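Local atomic coordinates of ESX-1 secretion-associated protein EspB (Mycobacterium marinum, PDB entry 7P0Z), a protein that is secreted through the mycobacterial ESX-1 (type VII) system and forms a seven-chain, channel-like oligomer, probably linked to protein transport. Residues D56-Y61 / V274-P279. Sequence-based numbering, arbitrary orientation.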
loop_
_atom_site.group_PDB
_atom_site.type_symbol
_atom_site.label_atom_id
_atom_site.label_comp_id
_atom_site.label_asym_id
_atom_site.label_seq_id
_atom_site.Cartn_x
_atom_site.Cartn_y
_atom_site.Cartn_z
ATOM N N ASP A 56 -0.161 -31.509 13.481
ATOM C CA ASP A 56 0.833 -31.994 14.429
ATOM C C ASP A 56 1.597 -30.850 15.079
ATOM O O ASP A 56 1.849 -30.864 16.288
ATOM C CB ASP A 56 1.801 -32.936 13.729
ATOM C CG ASP A 56 1.239 -34.310 13.560
ATOM O OD1 ASP A 56 0.451 -34.731 14.420
ATOM O OD2 ASP A 56 1.574 -34.978 12.569
ATOM N N ASN A 57 1.971 -29.854 14.297
ATOM C CA ASN A 57 2.755 -28.766 14.853
ATOM C C ASN A 57 1.939 -27.936 15.829
ATOM O O ASN A 57 2.449 -27.498 16.869
ATOM C CB ASN A 57 3.316 -27.930 13.711
ATOM C CG ASN A 57 4.463 -28.623 13.019
ATOM O OD1 ASN A 57 4.731 -29.791 13.272
ATOM N ND2 ASN A 57 5.125 -27.923 12.121
ATOM N N VAL A 58 0.664 -27.735 15.527
ATOM C CA VAL A 58 -0.196 -27.015 16.449
ATOM C C VAL A 58 -0.358 -27.791 17.752
ATOM O O VAL A 58 -0.319 -27.212 18.842
ATOM C CB VAL A 58 -1.546 -26.713 15.783
ATOM C CG1 VAL A 58 -2.579 -26.326 16.814
ATOM C CG2 VAL A 58 -1.382 -25.627 14.760
ATOM N N ARG A 59 -0.521 -29.106 17.665
ATOM C CA ARG A 59 -0.655 -29.896 18.884
ATOM C C ARG A 59 0.602 -29.809 19.743
ATOM O O ARG A 59 0.529 -29.693 20.977
ATOM C CB ARG A 59 -0.980 -31.346 18.530
ATOM C CG ARG A 59 -2.423 -31.548 18.154
ATOM C CD ARG A 59 -2.783 -32.991 17.950
ATOM N NE ARG A 59 -2.152 -33.538 16.762
ATOM C CZ ARG A 59 -2.753 -33.681 15.590
ATOM N NH1 ARG A 59 -4.011 -33.330 15.428
ATOM N NH2 ARG A 59 -2.085 -34.183 14.579
ATOM N N LEU A 60 1.763 -29.837 19.100
ATOM C CA LEU A 60 3.020 -29.698 19.816
ATOM C C LEU A 60 3.102 -28.374 20.569
ATOM O O LEU A 60 3.474 -28.325 21.753
ATOM C CB LEU A 60 4.153 -29.816 18.818
ATOM C CG LEU A 60 5.544 -29.878 19.402
ATOM C CD1 LEU A 60 5.779 -31.253 19.946
ATOM C CD2 LEU A 60 6.515 -29.547 18.325
ATOM N N TYR A 61 2.757 -27.283 19.907
ATOM C CA TYR A 61 2.831 -26.016 20.613
ATOM C C TYR A 61 1.785 -25.905 21.712
ATOM O O TYR A 61 1.981 -25.173 22.684
ATOM C CB TYR A 61 2.707 -24.871 19.638
ATOM C CG TYR A 61 4.026 -24.564 19.068
ATOM C CD1 TYR A 61 4.494 -25.263 17.984
ATOM C CD2 TYR A 61 4.841 -23.613 19.642
ATOM C CE1 TYR A 61 5.703 -25.012 17.468
ATOM C CE2 TYR A 61 6.062 -23.355 19.135
ATOM C CZ TYR A 61 6.486 -24.053 18.045
ATOM O OH TYR A 61 7.712 -23.803 17.523
ATOM N N VAL A 274 1.539 -23.755 8.696
ATOM C CA VAL A 274 1.117 -23.017 9.874
ATOM C C VAL A 274 2.210 -23.164 10.911
ATOM O O VAL A 274 2.413 -24.263 11.423
ATOM C CB VAL A 274 -0.214 -23.545 10.419
ATOM C CG1 VAL A 274 -0.632 -22.777 11.642
ATOM C CG2 VAL A 274 -1.272 -23.454 9.369
ATOM N N ASN A 275 2.912 -22.079 11.235
ATOM C CA ASN A 275 3.877 -22.199 12.316
ATOM C C ASN A 275 3.417 -21.436 13.541
ATOM O O ASN A 275 3.290 -20.208 13.512
ATOM C CB ASN A 275 5.289 -21.768 11.941
ATOM C CG ASN A 275 5.371 -20.390 11.439
ATOM O OD1 ASN A 275 4.368 -19.745 11.179
ATOM N ND2 ASN A 275 6.581 -19.869 11.405
ATOM N N PRO A 276 3.177 -22.134 14.634
ATOM C CA PRO A 276 2.721 -21.486 15.850
ATOM C C PRO A 276 3.867 -20.795 16.554
ATOM O O PRO A 276 4.974 -21.337 16.620
ATOM C CB PRO A 276 2.196 -22.653 16.691
ATOM C CG PRO A 276 2.227 -23.833 15.796
ATOM C CD PRO A 276 3.242 -23.588 14.779
ATOM N N PRO A 277 3.649 -19.607 17.087
ATOM C CA PRO A 277 4.663 -19.006 17.951
ATOM C C PRO A 277 4.731 -19.758 19.258
ATOM O O PRO A 277 3.752 -20.337 19.718
ATOM C CB PRO A 277 4.151 -17.585 18.153
ATOM C CG PRO A 277 2.693 -17.724 18.039
ATOM C CD PRO A 277 2.405 -18.834 17.085
ATOM N N LYS A 278 5.902 -19.772 19.853
ATOM C CA LYS A 278 6.000 -20.404 21.145
ATOM C C LYS A 278 5.357 -19.504 22.188
ATOM O O LYS A 278 5.308 -18.287 22.025
ATOM C CB LYS A 278 7.439 -20.676 21.519
ATOM C CG LYS A 278 8.261 -19.460 21.671
ATOM C CD LYS A 278 9.642 -19.890 22.023
ATOM C CE LYS A 278 9.636 -20.584 23.359
ATOM N NZ LYS A 278 10.969 -21.041 23.781
ATOM N N PRO A 279 4.817 -20.086 23.249
ATOM C CA PRO A 279 4.144 -19.280 24.247
ATOM C C PRO A 279 5.132 -18.411 24.998
ATOM O O PRO A 279 6.289 -18.805 25.210
ATOM C CB PRO A 279 3.497 -20.329 25.166
ATOM C CG PRO A 279 4.277 -21.563 24.934
ATOM C CD PRO A 279 4.712 -21.522 23.526
#
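Tyr61 and Pro276 make the tight part of this contact, in which the extended 274-279 segment, rich in proline and following helix 244-268, runs over one turn of helix 42-81. Pro276 brings its CB over one face of the phenol, CG and CD reaching toward the CD1 side, the two side chains crossing at about a right angle; Pro276 CB sits 4.0 Å from the centroid of the Tyr61 ring in a CH-pi contact, 28° off the normal. Pro276 CG comes within 3.5 Å of Tyr61 CD1. Pro276 O lies above the ring face near its CE2-CZ rim, 3.4 Å from Tyr61 CE2. Tyr61 CG is anti to its own carbonyl carbon (chi1 -85°), beside the backbone N, and Tyr61 CB already heads toward the loop. Lys278 CA and CB lie at the ring's edge near its plane, with Lys278 CA 3.6 Å from Tyr61 CE2, while the amino end leads away. Packing is looser toward Val58, whose CG2 touches Pro276 CG at 4.2 Å and Val274 CG1 at 4.3 Å. Polar grips on the loop come from beside the contact: Ser54 OG hydrogen-bonds to Val274 N, and Trp196 NE1 to Pro277 O. Met200 of helix 181-224 packs on both Tyr61 and Pro276. The loose side is at Asn275, which is exposed, and Lys278, partly exposed; Leu198 and Asp191 of a neighbouring subunit pack on them, respectively. Away from the loop, Arg59 NH2 makes a 2.6 Å salt bridge within the helix to Asp56 OD1, three residues earlier, meeting it from above the carboxylate plane. The arrangement is an extended proline-rich segment packed along a helix of the PE-PPE helical bundle of EspB, in which PE- and PPE-family regions lie in one chain.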